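Local coordinates for LEOA (Escherichia coli, PDB 4AUR), which probably binds and hydrolyses GTP as a bacterial dynamin, pairing a GTPase domain with a long helical stalk, at residues Glu2-Phe7 with Asp102-Val107; Ser341-Leu346 with Ala501-Ile506. All coordinates share one frame; numbering follows the deposited sequence.

Overall arrangement
The two contacts sit near the two ends of a very elongated chain, on opposite sides of its centre: their own centres lie 117 Å apart and their nearest atoms about 101 Å, so neither touches the other. Contact 1 belongs to the GTPase end, where the start of helix 3-30 meets strand 104-108; the probable P-loop (G60, G65, K66 and T67) runs from the end of the neighbouring strand 54-60 into helix 66-74. Contact 2 lies in the helical domain, about 74 Å from the centre of the chain, where the C-terminal part of helix 275-343 packs on helix 489-518. Contact 1 closes before contact 2 opens along the sequence. Both are mainly van der Waals contacts, and no hydrogen bond crosses either.

Contact 1: Glu2-Phe7 with Asp102-Val107; sequences EQFKQF and DQCEIV
The ring of F4 meets segment 102-107 with its CD1-CE1-CZ edge, carried there with CG anti to the carbonyl carbon (chi1 -59°). Near the ring plane lie C104 CB, 3.7 Å from F4 CE1, and the backbone Q103 O, 3.9 Å from F4 CE1. C104 SG also stands at the edge, 5.2 Å from the centroid of the F4 ring and 86° off its normal, a sulfur-aromatic contact. On the helix side E2 OE1 lies in plane at the ring edge, 3.7 Å from F4 CD2. D102 comes in obliquely, its CB 3.9 Å from F4 CD1, with ring and carboxylate planes 32° apart. The carboxylates of E2 and D102 each accept from backbone N-H groups of their own segment: Q103 N donates to D102 OD1 over 2.9 Å, and E2, the N-cap, takes K5 N on OE2 at 3.1 Å and, weakly, F4 N. L74 of helix 66-74 also packs on F4, and L54 of strand 54-60 on C104. Oxygens and a sulfur thus gather at the ring's C-H rim, which probably suits its slightly positive edge; dispersion and weak electrostatics, without a crossing hydrogen bond, join the helix start to the GTPase sheet.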
ATOM      1  N   GLU A   2      26.281  12.838 -30.949  1.00 61.38           N
ATOM      2  CA  GLU A   2      27.147  14.003 -30.787  1.00 61.47           C
ATOM      3  C   GLU A   2      26.442  15.039 -29.909  1.00 57.67           C
ATOM      4  O   GLU A   2      25.360  14.777 -29.399  1.00 53.45           O
ATOM      5  CB  GLU A   2      27.596  14.551 -32.156  1.00 63.52           C
ATOM      6  CG  GLU A   2      26.482  14.978 -33.102  1.00 67.47           C
ATOM      7  CD  GLU A   2      26.191  16.463 -33.030  1.00 70.49           C
ATOM      8  OE1 GLU A   2      27.133  17.270 -33.182  1.00 82.20           O
ATOM      9  OE2 GLU A   2      25.018  16.828 -32.832  1.00 69.64           O
ATOM     10  N   GLN A   3      27.060  16.200 -29.713  1.00 55.12           N
ATOM     11  CA  GLN A   3      26.715  17.066 -28.565  1.00 50.44           C
ATOM     12  C   GLN A   3      25.393  17.806 -28.685  1.00 46.41           C
ATOM     13  O   GLN A   3      24.700  17.955 -27.701  1.00 44.23           O
ATOM     14  CB  GLN A   3      27.844  18.071 -28.246  1.00 51.29           C
ATOM     15  CG  GLN A   3      28.245  19.011 -29.379  1.00 49.85           C
ATOM     16  CD  GLN A   3      29.437  18.522 -30.165  1.00 48.25           C
ATOM     17  OE1 GLN A   3      29.476  17.384 -30.617  1.00 53.50           O
ATOM     18  NE2 GLN A   3      30.419  19.377 -30.323  1.00 49.80           N
ATOM     19  N   PHE A   4      25.043  18.262 -29.882  1.00 45.27           N
ATOM     20  CA  PHE A   4      23.833  19.051 -30.070  1.00 43.46           C
ATOM     21  C   PHE A   4      22.611  18.178 -30.198  1.00 44.65           C
ATOM     22  O   PHE A   4      21.521  18.615 -29.875  1.00 52.45           O
ATOM     23  CB  PHE A   4      23.956  19.955 -31.295  1.00 43.08           C
ATOM     24  CG  PHE A   4      25.101  20.909 -31.218  1.00 38.76           C
ATOM     25  CD1 PHE A   4      24.943  22.138 -30.625  1.00 37.73           C
ATOM     26  CD2 PHE A   4      26.338  20.554 -31.712  1.00 40.36           C
ATOM     27  CE1 PHE A   4      26.000  23.012 -30.529  1.00 39.96           C
ATOM     28  CE2 PHE A   4      27.410  21.423 -31.627  1.00 40.65           C
ATOM     29  CZ  PHE A   4      27.238  22.659 -31.033  1.00 40.22           C
ATOM     30  N   LYS A   5      22.786  16.949 -30.673  1.00 45.39           N
ATOM     31  CA  LYS A   5      21.674  16.002 -30.744  1.00 46.69           C
ATOM     32  C   LYS A   5      21.352  15.466 -29.349  1.00 42.78           C
ATOM     33  O   LYS A   5      20.201  15.153 -29.060  1.00 42.11           O
ATOM     34  CB  LYS A   5      21.994  14.838 -31.692  1.00 51.53           C
ATOM     35  CG  LYS A   5      20.792  13.963 -32.050  1.00 58.24           C
ATOM     36  CD  LYS A   5      21.230  12.622 -32.640  1.00 64.36           C
ATOM     37  CE  LYS A   5      20.168  11.538 -32.473  1.00 70.08           C
ATOM     38  NZ  LYS A   5      20.640  10.181 -32.896  1.00 73.99           N
ATOM     39  N   GLN A   6      22.374  15.347 -28.501  1.00 37.26           N
ATOM     40  CA  GLN A   6      22.209  14.839 -27.154  1.00 32.74           C
ATOM     41  C   GLN A   6      21.498  15.877 -26.354  1.00 31.33           C
ATOM     42  O   GLN A   6      20.644  15.564 -25.552  1.00 29.40           O
ATOM     43  CB  GLN A   6      23.552  14.559 -26.510  1.00 33.05           C
ATOM     44  CG  GLN A   6      23.461  13.897 -25.151  1.00 34.74           C
ATOM     45  CD  GLN A   6      23.033  12.438 -25.220  1.00 37.70           C
ATOM     46  OE1 GLN A   6      21.931  12.088 -24.796  1.00 39.10           O
ATOM     47  NE2 GLN A   6      23.903  11.581 -25.751  1.00 38.58           N
ATOM     48  N   PHE A   7      21.849  17.132 -26.583  1.00 29.55           N
ATOM     49  CA  PHE A   7      21.233  18.190 -25.853  1.00 28.42           C
ATOM     50  C   PHE A   7      19.792  18.222 -26.282  1.00 29.69           C
ATOM     51  O   PHE A   7      18.900  17.986 -25.489  1.00 31.20           O
ATOM     52  CB  PHE A   7      21.918  19.519 -26.130  1.00 27.71           C
ATOM     53  CG  PHE A   7      21.211  20.691 -25.540  1.00 26.25           C
ATOM     54  CD1 PHE A   7      21.467  21.076 -24.251  1.00 25.60           C
ATOM     55  CD2 PHE A   7      20.276  21.394 -26.277  1.00 26.32           C
ATOM     56  CE1 PHE A   7      20.813  22.158 -23.699  1.00 26.78           C
ATOM     57  CE2 PHE A   7      19.621  22.487 -25.736  1.00 27.37           C
ATOM     58  CZ  PHE A   7      19.886  22.872 -24.442  1.00 26.73           C
ATOM     59  N   ASP A 102      23.331  23.565 -34.619  1.00 45.24           N
ATOM     60  CA  ASP A 102      22.401  24.261 -33.765  1.00 45.13           C
ATOM     61  C   ASP A 102      23.146  25.414 -33.135  1.00 43.97           C
ATOM     62  O   ASP A 102      24.349  25.561 -33.350  1.00 43.46           O
ATOM     63  CB  ASP A 102      21.845  23.318 -32.697  1.00 47.34           C
ATOM     64  CG  ASP A 102      20.372  23.569 -32.399  1.00 50.78           C
ATOM     65  OD1 ASP A 102      19.913  24.744 -32.489  1.00 46.68           O
ATOM     66  OD2 ASP A 102      19.673  22.569 -32.086  1.00 54.91           O
ATOM     67  N   GLN A 103      22.427  26.241 -32.380  1.00 42.96           N
ATOM     68  CA  GLN A 103      23.036  27.341 -31.656  1.00 43.42           C
ATOM     69  C   GLN A 103      23.693  26.831 -30.378  1.00 40.24           C
ATOM     70  O   GLN A 103      23.328  25.780 -29.863  1.00 37.30           O
ATOM     71  CB  GLN A 103      21.978  28.375 -31.289  1.00 48.31           C
ATOM     72  CG  GLN A 103      21.370  29.085 -32.481  1.00 52.84           C
ATOM     73  CD  GLN A 103      20.003  29.684 -32.180  1.00 57.40           C
ATOM     74  OE1 GLN A 103      19.168  29.060 -31.515  1.00 55.99           O
ATOM     75  NE2 GLN A 103      19.756  30.897 -32.693  1.00 57.37           N
ATOM     76  N   CYS A 104      24.671  27.567 -29.871  1.00 36.59           N
ATOM     77  CA  CYS A 104      25.159  27.323 -28.522  1.00 36.62           C
ATOM     78  C   CYS A 104      25.863  28.538 -28.042  1.00 34.05           C
ATOM     79  O   CYS A 104      26.338  29.303 -28.832  1.00 40.34           O
ATOM     80  CB  CYS A 104      26.101  26.109 -28.433  1.00 37.21           C
ATOM     81  SG  CYS A 104      27.764  26.302 -29.143  0.92 41.20           S
ATOM     82  N   GLU A 105      25.923  28.694 -26.734  1.00 32.39           N
ATOM     83  CA  GLU A 105      26.542  29.824 -26.088  1.00 30.60           C
ATOM     84  C   GLU A 105      27.878  29.373 -25.489  1.00 30.55           C
ATOM     85  O   GLU A 105      28.019  28.249 -24.998  1.00 28.82           O
ATOM     86  CB  GLU A 105      25.638  30.325 -24.960  1.00 31.45           C
ATOM     87  CG  GLU A 105      24.239  30.761 -25.362  1.00 31.87           C
ATOM     88  CD  GLU A 105      23.355  31.071 -24.158  1.00 33.74           C
ATOM     89  OE1 GLU A 105      23.510  30.408 -23.111  1.00 36.42           O
ATOM     90  OE2 GLU A 105      22.497  31.977 -24.237  1.00 35.35           O
ATOM     91  N   ILE A 106      28.869  30.247 -25.519  1.00 31.18           N
ATOM     92  CA  ILE A 106      30.165  29.924 -24.947  1.00 31.88           C
ATOM     93  C   ILE A 106      30.441  31.035 -23.997  1.00 31.64           C
ATOM     94  O   ILE A 106      30.593  32.161 -24.413  1.00 34.28           O
ATOM     95  CB  ILE A 106      31.251  29.811 -26.035  1.00 33.16           C
ATOM     96  CG1 ILE A 106      30.961  28.570 -26.886  1.00 33.84           C
ATOM     97  CG2 ILE A 106      32.632  29.692 -25.408  1.00 33.28           C
ATOM     98  CD1 ILE A 106      31.679  28.507 -28.207  1.00 35.38           C
ATOM     99  N   VAL A 107      30.438  30.734 -22.708  1.00 32.79           N
ATOM    100  CA  VAL A 107      30.603  31.773 -21.691  1.00 32.64           C
ATOM    101  C   VAL A 107      31.997  31.672 -21.138  1.00 32.52           C
ATOM    102  O   VAL A 107      32.553  30.588 -21.098  1.00 33.97           O
ATOM    103  CB  VAL A 107      29.587  31.633 -20.547  1.00 30.78           C
ATOM    104  CG1 VAL A 107      28.192  31.845 -21.071  1.00 31.69           C
ATOM    105  CG2 VAL A 107      29.667  30.272 -19.882  1.00 32.52           C
TER

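Contact 2: Ser341-Leu346 with Ala501-Ile506; sequences SQLRPL and ASLAKI
With its CB pointing toward 501-506 and CG anti to the backbone N (chi1 177°), L343 brings both methyls to helix 489-518, while L503 has CG anti to its own carbonyl carbon (chi1 -67°), and the two side chains cross obliquely. Both methyl branches of L343 are used. CD2 sits between L503 CB and the backbone of A504: L343 CD2 is 4.0 Å from L503 CB and 3.9 Å from A504 N, the latter a plain van der Waals approach. The other branch meets the end of the opposing leucine, with L343 CD1 to L503 CD1 at 4.1 Å. A504 CB is the loosest partner, 4.5 Å from L343 CD2. The nearest backbone positions are L343 and A504, whose CA atoms are 8.1 Å apart.

No hydrogen bond passes between the two segments, and the contact consists of one leucine laid against a leucine and an alanine. At L343 the chain enters a type I beta turn that runs to L346, closed by L346 N donating to L343 O over 3.1 Å. The bend carries the chain onward beside the point where L343 packs. F354 of helix 351-359 touches both L346 and L503, adding a third element to the apolar cluster. Polar links join the same region: K500, one residue before segment 501-506, donates through NZ to R344 O, and Q342 NE2 bonds to E358 OE2.

This is helix-helix packing near the end of the helical domain remote from the GTPase domain, with the turn L343-L346 alongside helix 489-518, consistent with the extended helical bundle of dynamin-like proteins.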
ATOM      1  N   SER A 341     -45.396 -48.284  23.331  1.00 32.62           N
ATOM      2  CA  SER A 341     -45.414 -49.731  23.116  1.00 34.18           C
ATOM      3  C   SER A 341     -45.298 -50.517  24.433  1.00 34.51           C
ATOM      4  O   SER A 341     -45.609 -51.707  24.497  1.00 34.81           O
ATOM      5  CB  SER A 341     -44.284 -50.137  22.183  1.00 34.34           C
ATOM      6  OG  SER A 341     -43.063 -50.019  22.882  1.00 36.86           O
ATOM      7  N   GLN A 342     -44.832 -49.851  25.475  1.00 34.65           N
ATOM      8  CA  GLN A 342     -44.815 -50.437  26.782  1.00 34.57           C
ATOM      9  C   GLN A 342     -46.197 -50.417  27.364  1.00 34.91           C
ATOM     10  O   GLN A 342     -46.553 -51.285  28.158  1.00 36.36           O
ATOM     11  CB  GLN A 342     -43.904 -49.657  27.710  1.00 36.75           C
ATOM     12  CG  GLN A 342     -42.451 -50.020  27.594  1.00 36.92           C
ATOM     13  CD  GLN A 342     -41.663 -49.393  28.709  1.00 39.97           C
ATOM     14  OE1 GLN A 342     -42.003 -49.532  29.886  1.00 39.82           O
ATOM     15  NE2 GLN A 342     -40.607 -48.684  28.350  1.00 43.95           N
ATOM     16  N   LEU A 343     -46.967 -49.406  27.000  1.00 36.41           N
ATOM     17  CA  LEU A 343     -48.279 -49.224  27.588  1.00 37.84           C
ATOM     18  C   LEU A 343     -49.265 -50.204  27.036  1.00 42.19           C
ATOM     19  O   LEU A 343     -49.994 -50.823  27.796  1.00 47.46           O
ATOM     20  CB  LEU A 343     -48.809 -47.818  27.338  1.00 36.35           C
ATOM     21  CG  LEU A 343     -50.224 -47.531  27.855  1.00 37.28           C
ATOM     22  CD1 LEU A 343     -50.426 -47.911  29.317  1.00 38.47           C
ATOM     23  CD2 LEU A 343     -50.542 -46.059  27.680  1.00 38.94           C
ATOM     24  N   ARG A 344     -49.304 -50.355  25.718  1.00 46.71           N
ATOM     25  CA  ARG A 344     -50.440 -51.039  25.102  1.00 51.32           C
ATOM     26  C   ARG A 344     -50.639 -52.505  25.534  1.00 50.72           C
ATOM     27  O   ARG A 344     -51.774 -52.978  25.523  1.00 53.04           O
ATOM     28  CB  ARG A 344     -50.454 -50.876  23.573  1.00 54.27           C
ATOM     29  CG  ARG A 344     -49.412 -51.661  22.774  1.00 59.53           C
ATOM     30  CD  ARG A 344     -49.632 -51.466  21.261  1.00 63.51           C
ATOM     31  NE  ARG A 344     -49.716 -50.039  20.870  1.00 65.08           N
ATOM     32  CZ  ARG A 344     -48.693 -49.274  20.459  1.00 59.93           C
ATOM     33  NH1 ARG A 344     -47.450 -49.759  20.342  1.00 56.68           N
ATOM     34  NH2 ARG A 344     -48.922 -48.000  20.154  1.00 57.97           N
ATOM     35  N   PRO A 345     -49.568 -53.209  25.953  1.00 47.39           N
ATOM     36  CA  PRO A 345     -49.779 -54.592  26.366  1.00 47.20           C
ATOM     37  C   PRO A 345     -50.098 -54.807  27.848  1.00 42.19           C
ATOM     38  O   PRO A 345     -50.294 -55.922  28.265  1.00 44.62           O
ATOM     39  CB  PRO A 345     -48.443 -55.275  26.008  1.00 48.26           C
ATOM     40  CG  PRO A 345     -47.514 -54.206  25.510  1.00 47.60           C
ATOM     41  CD  PRO A 345     -48.135 -52.894  25.865  1.00 48.51           C
ATOM     42  N   LEU A 346     -50.173 -53.756  28.634  1.00 40.42           N
ATOM     43  CA  LEU A 346     -50.197 -53.916  30.085  1.00 40.89           C
ATOM     44  C   LEU A 346     -51.554 -54.330  30.644  1.00 41.53           C
ATOM     45  O   LEU A 346     -52.558 -53.748  30.278  1.00 40.40           O
ATOM     46  CB  LEU A 346     -49.780 -52.600  30.751  1.00 39.64           C
ATOM     47  CG  LEU A 346     -48.406 -52.006  30.453  1.00 38.55           C
ATOM     48  CD1 LEU A 346     -48.178 -50.816  31.360  1.00 39.41           C
ATOM     49  CD2 LEU A 346     -47.279 -53.012  30.619  1.00 39.44           C
ATOM     50  N   ALA A 501     -56.255 -44.968  27.984  1.00 44.59           N
ATOM     51  CA  ALA A 501     -56.582 -43.735  27.315  1.00 44.19           C
ATOM     52  C   ALA A 501     -56.032 -42.573  28.137  1.00 43.78           C
ATOM     53  O   ALA A 501     -55.502 -41.594  27.589  1.00 37.80           O
ATOM     54  CB  ALA A 501     -58.087 -43.627  27.165  1.00 45.26           C
ATOM     55  N   SER A 502     -56.136 -42.713  29.461  1.00 44.27           N
ATOM     56  CA  SER A 502     -55.708 -41.667  30.401  1.00 43.53           C
ATOM     57  C   SER A 502     -54.202 -41.451  30.418  1.00 41.06           C
ATOM     58  O   SER A 502     -53.720 -40.318  30.513  1.00 43.19           O
ATOM     59  CB  SER A 502     -56.188 -41.989  31.809  1.00 41.85           C
ATOM     60  OG  SER A 502     -55.978 -40.905  32.686  1.00 43.47           O
ATOM     61  N   LEU A 503     -53.453 -42.528  30.310  1.00 37.84           N
ATOM     62  CA  LEU A 503     -52.018 -42.402  30.408  1.00 38.62           C
ATOM     63  C   LEU A 503     -51.429 -41.921  29.116  1.00 35.82           C
ATOM     64  O   LEU A 503     -50.518 -41.124  29.125  1.00 38.86           O
ATOM     65  CB  LEU A 503     -51.383 -43.722  30.836  1.00 40.13           C
ATOM     66  CG  LEU A 503     -51.725 -44.155  32.266  1.00 37.61           C
ATOM     67  CD1 LEU A 503     -51.074 -45.499  32.553  1.00 37.17           C
ATOM     68  CD2 LEU A 503     -51.305 -43.109  33.286  1.00 36.69           C
ATOM     69  N   ALA A 504     -51.946 -42.405  28.002  1.00 35.03           N
ATOM     70  CA  ALA A 504     -51.555 -41.885  26.697  1.00 34.26           C
ATOM     71  C   ALA A 504     -51.670 -40.367  26.617  1.00 34.62           C
ATOM     72  O   ALA A 504     -50.769 -39.713  26.173  1.00 32.57           O
ATOM     73  CB  ALA A 504     -52.397 -42.522  25.616  1.00 33.79           C
ATOM     74  N   LYS A 505     -52.780 -39.810  27.070  1.00 39.05           N
ATOM     75  CA  LYS A 505     -52.993 -38.380  26.941  1.00 41.88           C
ATOM     76  C   LYS A 505     -51.891 -37.717  27.743  1.00 41.07           C
ATOM     77  O   LYS A 505     -51.291 -36.747  27.306  1.00 41.35           O
ATOM     78  CB  LYS A 505     -54.387 -37.963  27.462  1.00 48.19           C
ATOM     79  CG  LYS A 505     -55.192 -37.054  26.525  1.00 54.39           C
ATOM     80  CD  LYS A 505     -55.969 -37.863  25.465  1.00 58.88           C
ATOM     81  CE  LYS A 505     -56.292 -37.084  24.172  1.00 58.79           C
ATOM     82  NZ  LYS A 505     -57.479 -36.181  24.264  1.00 54.95           N
ATOM     83  N   ILE A 506     -51.605 -38.272  28.914  1.00 40.50           N
ATOM     84  CA  ILE A 506     -50.508 -37.778  29.749  1.00 40.05           C
ATOM     85  C   ILE A 506     -49.127 -37.911  29.074  1.00 38.05           C
ATOM     86  O   ILE A 506     -48.306 -37.011  29.138  1.00 36.43           O
ATOM     87  CB  ILE A 506     -50.500 -38.505  31.105  1.00 39.96           C
ATOM     88  CG1 ILE A 506     -51.726 -38.047  31.920  1.00 42.89           C
ATOM     89  CG2 ILE A 506     -49.198 -38.235  31.850  1.00 40.49           C
ATOM     90  CD1 ILE A 506     -51.984 -38.775  33.229  1.00 42.31           C
TER